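Local atomic coordinates of precorrin-6A reductase (Rhodobacter capsulatus, PDB entry 4X7G), a protein that catalyses the reduction of precorrin-6A with NADPH as hydride donor, a step in the biosynthesis of the corrin ring of vitamin B12. Residues Leu4-Gly9 with Ala27-Ala32; Arg15-Leu20 with Val39-Pro44; Ser66-Ala71 with Val92-Phe97. All coordinates share one frame; numbering follows the deposited sequence.

Contact 1. Residues Leu4-Gly9 with Ala27-Ala32; sequences LLVLGG and AVFSYA. With NAP (NADP nicotinamide-adenine-dinucleotide phosphate), chain B.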
# COMPACT_ATOMS: atom_id res chain seq x y z
N LEU A 4 -16.66 -12.78 4.35
CA LEU A 4 -15.33 -12.40 3.94
C LEU A 4 -14.77 -11.35 4.78
O LEU A 4 -15.50 -10.43 5.23
CB LEU A 4 -15.44 -11.94 2.51
CG LEU A 4 -16.15 -12.85 1.47
CD1 LEU A 4 -16.15 -12.21 0.09
CD2 LEU A 4 -15.57 -14.24 1.48
N LEU A 5 -13.45 -11.37 4.95
CA LEU A 5 -12.70 -10.24 5.56
C LEU A 5 -11.74 -9.73 4.51
O LEU A 5 -10.91 -10.48 4.02
CB LEU A 5 -11.93 -10.71 6.81
CG LEU A 5 -11.05 -9.66 7.47
CD1 LEU A 5 -11.85 -8.54 8.04
CD2 LEU A 5 -10.22 -10.33 8.54
N VAL A 6 -11.84 -8.45 4.22
CA VAL A 6 -10.89 -7.78 3.31
C VAL A 6 -10.00 -6.90 4.14
O VAL A 6 -10.46 -5.95 4.74
CB VAL A 6 -11.62 -6.96 2.25
CG1 VAL A 6 -10.60 -6.23 1.39
CG2 VAL A 6 -12.59 -7.81 1.43
N LEU A 7 -8.72 -7.27 4.18
CA LEU A 7 -7.73 -6.41 4.80
C LEU A 7 -7.37 -5.36 3.77
O LEU A 7 -6.90 -5.72 2.68
CB LEU A 7 -6.51 -7.21 5.28
CG LEU A 7 -6.84 -8.38 6.23
CD1 LEU A 7 -5.53 -9.17 6.48
CD2 LEU A 7 -7.46 -7.90 7.49
N GLY A 8 -7.60 -4.08 4.08
CA GLY A 8 -7.56 -3.04 3.08
C GLY A 8 -6.40 -2.11 3.16
O GLY A 8 -5.36 -2.46 3.71
N GLY A 9 -6.57 -0.96 2.55
CA GLY A 9 -5.55 0.07 2.52
C GLY A 9 -4.96 0.39 1.20
O GLY A 9 -4.05 1.22 1.11
N ALA A 27 -19.46 -9.37 3.80
CA ALA A 27 -18.04 -9.05 3.91
C ALA A 27 -17.82 -7.90 4.84
O ALA A 27 -18.68 -6.96 4.88
CB ALA A 27 -17.46 -8.68 2.55
N VAL A 28 -16.68 -7.86 5.51
CA VAL A 28 -16.18 -6.74 6.37
C VAL A 28 -14.90 -6.23 5.75
O VAL A 28 -14.06 -7.06 5.33
CB VAL A 28 -15.94 -7.27 7.80
CG1 VAL A 28 -15.25 -6.17 8.60
CG2 VAL A 28 -17.22 -7.73 8.48
N PHE A 29 -14.71 -4.93 5.73
CA PHE A 29 -13.49 -4.28 5.33
C PHE A 29 -12.71 -3.86 6.51
O PHE A 29 -13.31 -3.33 7.50
CB PHE A 29 -13.87 -3.08 4.48
CG PHE A 29 -12.70 -2.44 3.75
CD1 PHE A 29 -11.88 -1.55 4.35
CD2 PHE A 29 -12.51 -2.71 2.42
CE1 PHE A 29 -10.82 -0.94 3.65
CE2 PHE A 29 -11.45 -2.10 1.74
CZ PHE A 29 -10.69 -1.22 2.33
N SER A 30 -11.39 -3.99 6.54
CA SER A 30 -10.59 -3.62 7.68
C SER A 30 -9.52 -2.59 7.32
O SER A 30 -8.64 -2.88 6.47
CB SER A 30 -9.93 -4.83 8.27
OG SER A 30 -9.15 -4.53 9.42
N TYR A 31 -9.50 -1.48 8.06
CA TYR A 31 -8.37 -0.54 8.09
C TYR A 31 -7.59 -0.72 9.40
O TYR A 31 -8.15 -0.98 10.43
CB TYR A 31 -8.89 0.88 8.05
CG TYR A 31 -9.42 1.40 6.76
CD1 TYR A 31 -8.61 1.57 5.61
CD2 TYR A 31 -10.75 1.89 6.61
CE1 TYR A 31 -9.08 2.14 4.44
CE2 TYR A 31 -11.22 2.44 5.45
CZ TYR A 31 -10.36 2.65 4.41
OH TYR A 31 -10.75 3.31 3.22
N ALA A 32 -6.31 -0.43 9.30
CA ALA A 32 -5.46 -0.38 10.49
C ALA A 32 -5.76 0.82 11.39
O ALA A 32 -5.47 0.73 12.60
CB ALA A 32 -4.01 -0.22 10.03
PA NAP B . 2.21 -3.29 8.88
O1A NAP B . 3.54 -2.73 9.37
O2A NAP B . 2.25 -4.45 8.15
O5B NAP B . 1.21 -3.46 10.04
C5B NAP B . 1.44 -3.17 11.43
C4B NAP B . 0.27 -3.52 12.33
O4B NAP B . -0.89 -2.65 11.94
C3B NAP B . -0.34 -4.87 12.07
O3B NAP B . 0.42 -5.88 12.74
C2B NAP B . -1.74 -4.74 12.50
O2B NAP B . -1.80 -4.60 13.93
C1B NAP B . -2.10 -3.43 12.00
N9A NAP B . -2.68 -3.40 10.63
C8A NAP B . -2.02 -3.25 9.43
N7A NAP B . -2.90 -3.27 8.39
C5A NAP B . -4.11 -3.52 8.98
C6A NAP B . -5.44 -3.66 8.43
N6A NAP B . -5.70 -3.45 7.14
N1A NAP B . -6.47 -3.93 9.27
C2A NAP B . -6.17 -4.09 10.62
N3A NAP B . -5.01 -3.96 11.27
C4A NAP B . -4.00 -3.66 10.41
O3 NAP B . 1.42 -2.24 7.95
PN NAP B . 1.50 -0.62 7.79
O1N NAP B . 2.64 -0.23 6.85
O2N NAP B . 1.44 0.03 9.10
O5D NAP B . 0.17 -0.34 6.91
C5D NAP B . -0.98 0.28 7.56
C4D NAP B . -2.06 0.30 6.61
O4D NAP B . -1.78 1.24 5.58
C3D NAP B . -2.47 -1.06 5.98
O3D NAP B . -3.89 -1.24 5.87
C2D NAP B . -1.85 -0.96 4.59
O2D NAP B . -2.48 -1.63 3.57
C1D NAP B . -1.90 0.57 4.35
N1N NAP B . -0.84 0.99 3.55
C2N NAP B . 0.32 0.82 3.65
C3N NAP B . 0.89 1.40 2.58
C7N NAP B . 2.24 0.91 3.04
O7N NAP B . 1.92 0.21 4.14
N7N NAP B . 3.42 1.20 2.34
C4N NAP B . 0.05 2.12 1.47
C5N NAP B . -1.45 2.34 1.44
C6N NAP B . -1.69 1.62 2.60
P2B NAP B . -2.11 -5.90 14.86
O1X NAP B . -2.40 -5.19 16.15
O2X NAP B . -3.15 -6.67 14.28
O3X NAP B . -0.93 -6.92 14.77
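Leu4 to Leu7 run parallel to Ala27 to Ser30, with strand axes 4.6 Å apart and inclined by 19°, and backbone hydrogen bonds lace them together: Val28 N to Leu4 O, Val6 N to Val28 O, Ser30 N to Val6 O and, beyond the first strand, Gly8 N to Ser30 O. On the face of Leu5, Leu7, Val28 and Ser30, Leu5 brings its CD1 methyl to 4.2 Å from Val28 CG1, and helix 52-63 lies over both residues. On the other face Val6 CG1 meets Phe29 at CD2, 4.1 Å away. With CG of Phe29 anti to its own N (chi1 -169°), the ring reaches along the strand until CZ stands 3.7 Å from Gly8 CA. Glycine suits position 8, because a beta carbon would collide with that ring; at Gly9 it would strike hydroxyl O2D of the nicotinamide ribose and, at phi 114°, jam against the carbonyl O of Gly8. Serine suits position 30 because its short hydroxyl reads the adenine: Ser30 OG donates to N1A of NADP at 2.8 Å. The adenine amino N6A donates to Ser30 O at 3.1 Å, so this carbonyl serves both the sheet and the cofactor. Gly8 O accepts from ribose O2D of NADP at 3.0 Å. Two adjacent parallel strands, linked by helix 11-22 and holding the dinucleotide at their C-terminal ends, form the beta-alpha-beta unit characteristic of a Rossmann fold.

Contact 2. Residues Arg15-Leu20 with Val39-Pro44; sequences RLAKTL and VAQPLP. With 3Y8 (3-[(1R,2S,3S,7S,11S,16S,17R,18R,19R)-2,7,12,18-tetrakis(2-hydroxy-2-oxoethyl)-3,13-bis(3-hydroxy-3-oxopropyl)-1,2,5,7,11,17-hexamethyl-17-(3-oxidanyl-3-oxidanylidene-prop-1-enyl)-3,6,8,10,15,16,18,19,21,24-decahydrocorrin-8-yl]propanoic acid), chain C.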
# COMPACT_ATOMS: atom_id res chain seq x y z
N ARG A 15 -11.28 -1.37 -4.89
CA ARG A 15 -11.94 -1.93 -6.05
C ARG A 15 -12.58 -3.24 -5.68
O ARG A 15 -13.72 -3.54 -6.15
CB ARG A 15 -10.95 -2.10 -7.15
CG ARG A 15 -10.46 -0.77 -7.73
CD ARG A 15 -9.55 -1.03 -8.94
NE ARG A 15 -9.10 0.25 -9.52
CZ ARG A 15 -8.12 0.42 -10.44
NH1 ARG A 15 -7.39 -0.60 -10.93
NH2 ARG A 15 -7.89 1.67 -10.85
N LEU A 16 -11.90 -4.04 -4.87
CA LEU A 16 -12.49 -5.32 -4.45
C LEU A 16 -13.74 -5.08 -3.58
O LEU A 16 -14.75 -5.78 -3.73
CB LEU A 16 -11.47 -6.11 -3.67
CG LEU A 16 -12.00 -7.45 -3.11
CD1 LEU A 16 -12.56 -8.38 -4.18
CD2 LEU A 16 -10.88 -8.11 -2.31
N ALA A 17 -13.65 -4.13 -2.68
CA ALA A 17 -14.83 -3.82 -1.80
C ALA A 17 -16.02 -3.43 -2.65
O ALA A 17 -17.15 -3.90 -2.38
CB ALA A 17 -14.48 -2.72 -0.87
N LYS A 18 -15.85 -2.64 -3.68
CA LYS A 18 -16.93 -2.26 -4.57
C LYS A 18 -17.49 -3.46 -5.26
O LYS A 18 -18.74 -3.60 -5.35
CB LYS A 18 -16.43 -1.24 -5.52
CG LYS A 18 -17.55 -0.88 -6.46
CD LYS A 18 -17.28 0.06 -7.59
CE LYS A 18 -18.45 0.11 -8.60
NZ LYS A 18 -19.81 0.15 -7.92
N THR A 19 -16.65 -4.34 -5.77
CA THR A 19 -17.08 -5.54 -6.43
C THR A 19 -17.90 -6.45 -5.49
O THR A 19 -18.90 -7.07 -5.85
CB THR A 19 -15.82 -6.29 -6.96
OG1 THR A 19 -15.23 -5.44 -7.96
CG2 THR A 19 -16.14 -7.62 -7.55
N LEU A 20 -17.38 -6.67 -4.31
CA LEU A 20 -18.01 -7.52 -3.29
C LEU A 20 -19.38 -6.97 -2.91
O LEU A 20 -20.36 -7.72 -2.79
CB LEU A 20 -17.15 -7.75 -2.10
CG LEU A 20 -15.87 -8.48 -2.35
CD1 LEU A 20 -15.05 -8.52 -1.07
CD2 LEU A 20 -16.09 -9.85 -2.91
N VAL A 39 -11.13 6.90 4.11
CA VAL A 39 -12.29 7.10 3.27
C VAL A 39 -13.26 5.93 3.44
O VAL A 39 -12.94 4.76 3.68
CB VAL A 39 -11.97 7.26 1.83
CG1 VAL A 39 -11.09 8.53 1.61
CG2 VAL A 39 -11.39 6.00 1.25
N ALA A 40 -14.54 6.27 3.27
CA ALA A 40 -15.60 5.29 3.39
C ALA A 40 -15.51 4.21 2.32
O ALA A 40 -15.04 4.43 1.25
CB ALA A 40 -16.97 5.99 3.31
N GLN A 41 -15.91 3.00 2.70
CA GLN A 41 -15.99 1.85 1.80
C GLN A 41 -17.39 1.34 1.81
O GLN A 41 -18.12 1.50 2.82
CB GLN A 41 -15.06 0.75 2.40
CG GLN A 41 -13.53 1.12 2.32
CD GLN A 41 -13.02 1.13 0.94
OE1 GLN A 41 -13.62 0.61 -0.01
NE2 GLN A 41 -11.85 1.76 0.78
N PRO A 42 -17.79 0.62 0.79
CA PRO A 42 -19.21 0.15 0.64
C PRO A 42 -19.52 -1.11 1.38
O PRO A 42 -20.39 -1.87 1.00
CB PRO A 42 -19.36 -0.02 -0.87
CG PRO A 42 -17.95 -0.44 -1.27
CD PRO A 42 -17.05 0.47 -0.49
N LEU A 43 -18.74 -1.46 2.41
CA LEU A 43 -18.91 -2.60 3.30
C LEU A 43 -18.82 -2.09 4.73
O LEU A 43 -18.10 -1.12 4.97
CB LEU A 43 -17.87 -3.60 3.04
CG LEU A 43 -17.85 -4.28 1.67
CD1 LEU A 43 -16.56 -5.07 1.53
CD2 LEU A 43 -19.07 -5.09 1.45
N PRO A 44 -19.43 -2.79 5.67
CA PRO A 44 -19.17 -2.53 7.09
C PRO A 44 -17.65 -2.53 7.33
O PRO A 44 -16.99 -3.48 6.89
CB PRO A 44 -19.91 -3.58 7.84
CG PRO A 44 -20.63 -4.36 6.84
CD PRO A 44 -20.29 -3.94 5.45
C48 3Y8 C . -4.94 4.22 5.91
C47 3Y8 C . -6.92 5.24 3.61
C43 3Y8 C . -8.24 4.14 -2.33
C42 3Y8 C . -6.93 4.89 -1.86
C41 3Y8 C . -5.95 3.76 -1.61
C38 3Y8 C . -2.44 2.25 -2.46
C37 3Y8 C . -3.03 3.42 -3.14
C36 3Y8 C . -3.90 5.77 -3.14
C35 3Y8 C . -0.79 5.49 -2.93
C32 3Y8 C . 2.91 8.61 -3.28
C31 3Y8 C . 2.88 7.24 -2.48
C2 3Y8 C . 2.12 5.35 0.33
C1 3Y8 C . 0.95 5.56 1.35
C4 3Y8 C . -0.02 5.44 -0.74
C5 3Y8 C . -1.04 5.32 -1.61
C7 3Y8 C . -3.44 4.62 -2.19
C8 3Y8 C . -4.56 4.30 -1.26
C6 3Y8 C . -2.41 5.00 -1.30
C3 3Y8 C . 1.46 5.74 -1.00
C11 3Y8 C . -4.64 5.50 2.35
C12 3Y8 C . -5.38 5.18 3.55
C13 3Y8 C . -4.59 4.81 4.54
C14 3Y8 C . -3.22 4.94 4.07
C15 3Y8 C . -2.11 4.66 4.84
C16 3Y8 C . -0.77 4.81 4.25
C17 3Y8 C . 0.51 4.84 5.05
C18 3Y8 C . 1.57 5.08 3.92
C19 3Y8 C . 0.86 4.63 2.57
C20 3Y8 C . 0.84 7.03 1.77
C21 3Y8 C . -7.42 6.71 3.94
C24 3Y8 C . -4.95 6.91 1.82
C25 3Y8 C . 3.36 6.21 0.62
C26 3Y8 C . 2.47 3.86 0.22
O59 3Y8 C . 0.41 9.85 5.49
C57 3Y8 C . 0.05 8.72 6.04
O58 3Y8 C . -0.37 8.54 7.21
C56 3Y8 C . 0.33 7.51 5.19
C55 3Y8 C . 0.48 6.16 5.96
C54 3Y8 C . 0.74 3.58 5.84
C60 3Y8 C . 2.89 4.33 4.04
C61 3Y8 C . 3.80 4.75 5.11
O62 3Y8 C . 4.77 3.93 5.36
O63 3Y8 C . 3.66 5.85 5.71
N24 3Y8 C . -0.56 4.60 2.94
N23 3Y8 C . -3.27 5.37 2.78
C49 3Y8 C . -4.87 2.69 5.85
C50 3Y8 C . -5.27 1.95 7.09
O51 3Y8 C . -5.54 2.57 8.14
O52 3Y8 C . -5.39 0.68 6.92
O23 3Y8 C . -8.36 7.12 3.23
O22 3Y8 C . -6.87 7.30 4.84
C10 3Y8 C . -4.91 4.40 1.28
C9 3Y8 C . -4.18 4.60 -0.00
N22 3Y8 C . -2.86 5.07 -0.03
O44 3Y8 C . -8.26 3.83 -3.53
O45 3Y8 C . -9.12 4.12 -1.58
O39 3Y8 C . -2.71 1.14 -3.01
O40 3Y8 C . -1.63 2.41 -1.54
N21 3Y8 C . -0.23 5.35 0.53
C27 3Y8 C . 3.51 3.55 -0.91
O28 3Y8 C . 4.70 3.65 -0.59
O29 3Y8 C . 3.13 3.24 -2.03
C30 3Y8 C . 1.63 7.16 -1.64
O34 3Y8 C . 2.97 9.64 -2.52
O33 3Y8 C . 3.04 8.37 -4.48
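Ala17 offers its methyl to three residues of the 39-44 loop, which comes alongside helix 11-22. Gln41 OE1 lies 3.5 Å from Ala17 CB. The Gln41 chain is folded rather than extended: CG lies beside the backbone N (chi1 -69°) and the chain bends at chi2 (-68°). This places the amide against the helix, where NE2 is hydrogen-bonded to Ser14 OG of the helix and Tyr31 OH of the neighbouring strand. Pro42 lays its ring against the helix backbone, CG being 3.7 Å from Ala17 O, while CD lies 4.1 Å from Ala17 CB. Leu43 has CG anti to its carbonyl carbon (chi1 -64°) and directs CD1 to 4.0 Å from Ala17 CB, next to the strand residue Ala27. A small residue suits position 17, since its methyl is also against the Phe29 ring. On the outer side of the helix, Lys18 turns away and its NZ makes a salt bridge with Asp22. At the other end of segment 39-44, Val39 N donates to the carboxylate oxygen O23 of the bound reduced precorrin at 2.9 Å. No hydrogen bond joins residues 15-20 to 39-44, whose contact is van der Waals; the polar tie to this helix is made one residue earlier, by Gln41 NE2 to Ser14 OG, and the loop keeps a backbone N-H for the ligand.

Contact 3. Residues Ser66-Ala71 with Val92-Phe97; sequences SHVIDA and VALCAF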
# COMPACT_ATOMS: atom_id res chain seq x y z
N SER A 66 -15.03 -16.85 6.84
CA SER A 66 -14.72 -17.98 6.05
C SER A 66 -13.52 -17.86 5.17
O SER A 66 -12.89 -18.86 4.80
CB SER A 66 -15.93 -18.32 5.17
OG SER A 66 -16.33 -17.25 4.32
N HIS A 67 -13.22 -16.65 4.71
CA HIS A 67 -12.17 -16.37 3.74
C HIS A 67 -11.63 -15.01 4.08
O HIS A 67 -12.40 -14.05 4.36
CB HIS A 67 -12.66 -16.35 2.28
CG HIS A 67 -13.39 -17.57 1.85
ND1 HIS A 67 -14.67 -17.83 2.24
CD2 HIS A 67 -12.99 -18.58 1.06
CE1 HIS A 67 -15.00 -19.01 1.74
NE2 HIS A 67 -14.03 -19.46 0.96
N VAL A 68 -10.31 -14.85 3.93
CA VAL A 68 -9.63 -13.58 4.05
C VAL A 68 -8.99 -13.24 2.70
O VAL A 68 -8.27 -14.03 2.14
CB VAL A 68 -8.53 -13.62 5.12
CG1 VAL A 68 -7.77 -12.30 5.20
CG2 VAL A 68 -9.15 -13.94 6.47
N ILE A 69 -9.24 -12.00 2.25
CA ILE A 69 -8.45 -11.41 1.15
C ILE A 69 -7.57 -10.35 1.73
O ILE A 69 -8.05 -9.36 2.27
CB ILE A 69 -9.32 -10.83 0.03
CG1 ILE A 69 -10.30 -11.90 -0.49
CG2 ILE A 69 -8.38 -10.32 -1.07
CD1 ILE A 69 -9.70 -13.11 -1.12
N ASP A 70 -6.27 -10.65 1.69
CA ASP A 70 -5.29 -9.69 2.17
C ASP A 70 -4.95 -8.74 1.04
O ASP A 70 -4.13 -9.05 0.19
CB ASP A 70 -4.03 -10.44 2.65
CG ASP A 70 -2.91 -9.50 2.97
OD1 ASP A 70 -3.12 -8.27 3.02
OD2 ASP A 70 -1.75 -10.02 3.15
N ALA A 71 -5.60 -7.58 1.01
CA ALA A 71 -5.38 -6.53 0.01
C ALA A 71 -4.65 -5.37 0.63
O ALA A 71 -4.85 -4.24 0.24
CB ALA A 71 -6.67 -6.14 -0.67
N VAL A 92 -8.81 -20.94 7.96
CA VAL A 92 -9.51 -20.02 7.07
C VAL A 92 -8.70 -19.82 5.83
O VAL A 92 -7.48 -19.56 5.85
CB VAL A 92 -9.75 -18.72 7.86
CG1 VAL A 92 -10.23 -17.59 6.97
CG2 VAL A 92 -10.71 -18.93 9.04
N ALA A 93 -9.36 -19.88 4.69
CA ALA A 93 -8.73 -19.73 3.41
C ALA A 93 -8.28 -18.25 3.19
O ALA A 93 -8.95 -17.35 3.62
CB ALA A 93 -9.69 -20.03 2.31
N LEU A 94 -7.10 -18.11 2.63
CA LEU A 94 -6.45 -16.78 2.46
C LEU A 94 -5.89 -16.60 1.06
O LEU A 94 -5.23 -17.49 0.52
CB LEU A 94 -5.27 -16.71 3.42
CG LEU A 94 -4.32 -15.53 3.34
CD1 LEU A 94 -5.03 -14.24 3.64
CD2 LEU A 94 -3.14 -15.69 4.30
N CYS A 95 -6.20 -15.46 0.43
CA CYS A 95 -5.49 -15.07 -0.78
C CYS A 95 -5.00 -13.65 -0.59
O CYS A 95 -5.73 -12.79 -0.05
CB CYS A 95 -6.33 -15.07 -2.02
SG CYS A 95 -5.25 -15.27 -3.49
N ALA A 96 -3.79 -13.33 -1.06
CA ALA A 96 -3.31 -11.93 -1.08
C ALA A 96 -3.59 -11.35 -2.42
O ALA A 96 -3.13 -11.84 -3.43
CB ALA A 96 -1.78 -11.89 -0.80
N PHE A 97 -4.28 -10.21 -2.45
CA PHE A 97 -4.53 -9.47 -3.63
C PHE A 97 -3.46 -8.44 -3.77
O PHE A 97 -3.47 -7.36 -3.15
CB PHE A 97 -5.89 -8.78 -3.57
CG PHE A 97 -6.29 -8.02 -4.78
CD1 PHE A 97 -5.60 -8.08 -6.01
CD2 PHE A 97 -7.45 -7.21 -4.81
CE1 PHE A 97 -6.04 -7.37 -7.14
CE2 PHE A 97 -7.92 -6.57 -5.91
CZ PHE A 97 -7.20 -6.60 -7.04
O HOH W 1 -11.94 -21.31 4.54
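Val68 and Asp70 exchange backbone hydrogen bonds with Ala93, Cys95 and Phe97 in parallel register. Val68 N donates to Ala93 O and Cys95 N to Val68 O, both nearly straight, and Asp70 N donates to Cys95 O; Phe97 N reaches Asp70 O from above the carbonyl plane, 45° out of it. Before the strands pair directly, a water bridges them, donating to Ser66 O at 2.6 Å and accepting from Ala93 N at 3.0 Å. The apolar contacts divide between the two faces. Val68 spreads its methyls, CG1 lying 3.7 Å from Leu94 CD1 and CG2 3.8 Å from Val92 CG1, on the face packed by helix 77-90. That helix is the crossover of the beta-alpha-beta unit formed with strands 67-70 and 93-97, another such unit in this Rossmann-type sheet. On the opposite face the small Ala93 leaves room for the His67 ring, whose CD2 is 3.8 Å from Ala93 CB. Further along, with CG1 of Ile69 beside the backbone N (chi1 -55°), its CG2 comes 3.8 Å from Phe97 CB, while CD1 lies 4.0 Å from Cys95 CB. Trp240 and Leu16 also touch Ile69, and Cys95 is tied to Cys231 by a disulfide, so a branched aliphatic chain suits the spot; an alanine here would probably open a gap between Cys95, Phe97 and these two helix residues. Among the polar groups, Ser66 OG and His67 ND1 share a 2.7 Å hydrogen bond. An aspartate can be buried at position 70 because its carboxylate has partners: OD2 makes a salt bridge with Arg228 and a hydrogen bond with Ser80 OG, and OD1 a hydrogen bond with Thr72 OG1.

Overall arrangement
From the N terminus, strand 4-7 leads through helix 11-22 to strand 27-31, and contact 1 closes this loop. Contact 2 crosses it: residues 15-20 lie within that loop, but their partners 39-44 follow strand 27-31, so the helix is tied to the connection leading into strand 45-47. The two contacts meet where Tyr31 OH hydrogen-bonds to Val39 O and Phe29 N to Pro44 O. Contact 3 follows in series, closing a separate loop through helix 77-90. Strands 4-7 and 67-70 are neighbours, joined by hydrogen bonds, Leu5 O with Ile69 N and Leu7 O with Ala71 N, so contacts 1 and 3 belong to one parallel sheet. Leu16 packs on Ile69, linking contacts 2 and 3.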